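Local coordinates for protease 2A (Rhinovirus C, PDB 5X45), which is a picornaviral 2A cysteine protease with a chymotrypsin-like fold and a structural zinc ion, and probably cleaves the viral polyprotein, at residues I50-C55 with L134-S138. Sequence-based numbering, arbitrary orientation.
Sequences IPCCDC and LRPYS. With ZN (zinc ion), chain E.
Arg-135 reaches along the backbone of Pro-51 to Cys-55 and hooks its guanidinium onto the Cys-X-Cys half of the structural zinc site. In this chymotrypsin-like fold, 50-55 belongs to the connection from the small N-terminal sheet to the six-stranded barrel, and 134-138 follows the last barrel strand. Metal coordination fixes one end of the arrangement: Cys-53 SG and Cys-55 SG bind the zinc ion, which they share with Cys-113 and His-115.

Apolar packing occupies the other end. Ile-50 CD1 lies 4.3 Å from Leu-134 CB, and Ile-50 CG2 meets Ser-138 CB at 3.9 Å; CG2, anti to the backbone N, is the methyl turned onto the C-terminal turn. Tyr-16 touches both Ile-50 and Ser-138, tying in the N-terminal sheet.

The polar evidence centres on one carbonyl. A bend at chi3 (-67°) swings the guanidinium toward Cys-55, while Arg-135 CD passes 3.6 Å from Pro-51 O. Arg-135 NH2 adds a weak bond to Cys-55 O (3.1 Å, 132°), making a fork whose acceptor sits at the guanidinium edge. NH2 also forms a salt bridge with Asp-133, which helps fix the rotation of the group. In the stronger arm of the fork, Arg-135 NH1 donates to Cys-55 O at 2.8 Å with an N-H...O angle of 150°; it lies in the carbonyl plane, on a lone pair.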
loop_
_atom_site.group_PDB
_atom_site.type_symbol
_atom_site.label_atom_id
_atom_site.label_comp_id
_atom_site.label_asym_id
_atom_site.label_seq_id
_atom_site.Cartn_x
_atom_site.Cartn_y
_atom_site.Cartn_z
ATOM N N ILE A 50 -3.207 -9.040 7.605
ATOM C CA ILE A 50 -3.839 -8.884 6.303
ATOM C C ILE A 50 -4.998 -9.873 6.175
ATOM O O ILE A 50 -4.783 -11.078 6.125
ATOM C CB ILE A 50 -2.820 -9.074 5.167
ATOM C CG1 ILE A 50 -1.658 -8.095 5.359
ATOM C CG2 ILE A 50 -3.478 -8.894 3.797
ATOM C CD1 ILE A 50 -0.467 -8.379 4.485
ATOM N N PRO A 51 -6.203 -9.344 6.164
ATOM C CA PRO A 51 -7.420 -10.136 6.173
ATOM C C PRO A 51 -7.712 -10.744 4.841
ATOM O O PRO A 51 -7.221 -10.302 3.854
ATOM C CB PRO A 51 -8.493 -9.118 6.521
ATOM C CG PRO A 51 -7.908 -7.799 6.241
ATOM C CD PRO A 51 -6.457 -7.905 6.107
ATOM N N CYS A 52 -8.527 -11.767 4.824
ATOM C CA CYS A 52 -8.950 -12.358 3.584
ATOM C C CYS A 52 -10.358 -11.950 3.351
ATOM O O CYS A 52 -11.117 -12.680 2.804
ATOM C CB CYS A 52 -8.840 -13.865 3.656
ATOM S SG CYS A 52 -7.132 -14.407 3.603
ATOM N N CYS A 53 -10.698 -10.763 3.788
ATOM C CA CYS A 53 -12.009 -10.243 3.563
ATOM C C CYS A 53 -12.138 -9.706 2.147
ATOM O O CYS A 53 -11.261 -9.845 1.312
ATOM C CB CYS A 53 -12.409 -9.219 4.652
ATOM S SG CYS A 53 -11.636 -7.584 4.787
ATOM N N ASP A 54 -13.281 -9.116 1.915
ATOM C CA ASP A 54 -13.698 -8.542 0.636
ATOM C C ASP A 54 -13.876 -7.018 0.692
ATOM O O ASP A 54 -14.217 -6.392 -0.316
ATOM C CB ASP A 54 -14.997 -9.216 0.171
ATOM C CG ASP A 54 -16.156 -9.003 1.145
ATOM O OD1 ASP A 54 -15.932 -9.068 2.377
ATOM O OD2 ASP A 54 -17.299 -8.813 0.674
ATOM N N CYS A 55 -13.658 -6.432 1.869
ATOM C CA CYS A 55 -13.876 -4.997 2.085
ATOM C C CYS A 55 -13.158 -4.078 1.090
ATOM O O CYS A 55 -12.067 -4.387 0.603
ATOM C CB CYS A 55 -13.458 -4.608 3.502
ATOM S SG CYS A 55 -14.501 -5.307 4.788
ATOM N N LEU A 134 -3.149 -5.524 -0.858
ATOM C CA LEU A 134 -2.140 -6.462 -0.376
ATOM C C LEU A 134 -2.666 -7.892 -0.346
ATOM O O LEU A 134 -1.885 -8.843 -0.297
ATOM C CB LEU A 134 -1.666 -6.072 1.023
ATOM C CG LEU A 134 -0.980 -4.715 1.092
ATOM C CD1 LEU A 134 -0.674 -4.391 2.538
ATOM C CD2 LEU A 134 0.266 -4.668 0.227
ATOM N N ARG A 135 -3.987 -8.040 -0.357
ATOM C CA ARG A 135 -4.612 -9.357 -0.238
ATOM C C ARG A 135 -4.192 -10.365 -1.325
ATOM O O ARG A 135 -3.913 -11.525 -1.000
ATOM C CB ARG A 135 -6.137 -9.209 -0.192
ATOM C CG ARG A 135 -6.616 -8.558 1.101
ATOM C CD ARG A 135 -8.083 -8.179 1.043
ATOM N NE ARG A 135 -8.306 -7.108 0.079
ATOM C CZ ARG A 135 -9.413 -6.380 0.004
ATOM N NH1 ARG A 135 -10.405 -6.590 0.863
ATOM N NH2 ARG A 135 -9.519 -5.425 -0.914
ATOM N N PRO A 136 -4.120 -9.938 -2.602
ATOM C CA PRO A 136 -3.593 -10.876 -3.606
ATOM C C PRO A 136 -2.191 -11.405 -3.291
ATOM O O PRO A 136 -1.872 -12.526 -3.683
ATOM C CB PRO A 136 -3.547 -10.034 -4.886
ATOM C CG PRO A 136 -4.585 -8.995 -4.693
ATOM C CD PRO A 136 -4.579 -8.677 -3.225
ATOM N N TYR A 137 -1.368 -10.613 -2.607
ATOM C CA TYR A 137 0.032 -10.975 -2.395
ATOM C C TYR A 137 0.362 -11.568 -1.025
ATOM O O TYR A 137 1.520 -11.881 -0.769
ATOM C CB TYR A 137 0.918 -9.748 -2.630
ATOM C CG TYR A 137 0.650 -9.055 -3.946
ATOM C CD1 TYR A 137 -0.352 -8.096 -4.055
ATOM C CD2 TYR A 137 1.387 -9.360 -5.083
ATOM C CE1 TYR A 137 -0.613 -7.459 -5.257
ATOM C CE2 TYR A 137 1.136 -8.724 -6.287
ATOM C CZ TYR A 137 0.133 -7.774 -6.371
ATOM O OH TYR A 137 -0.130 -7.134 -7.570
ATOM N N SER A 138 -0.627 -11.733 -0.149
ATOM C CA SER A 138 -0.345 -12.279 1.179
ATOM C C SER A 138 -0.400 -13.806 1.197
ATOM O O SER A 138 -1.229 -14.415 0.524
ATOM C CB SER A 138 -1.321 -11.717 2.210
ATOM O OG SER A 138 -2.462 -12.549 2.332
HETATM ZN ZN ZN E . -12.481 -6.415 6.088
#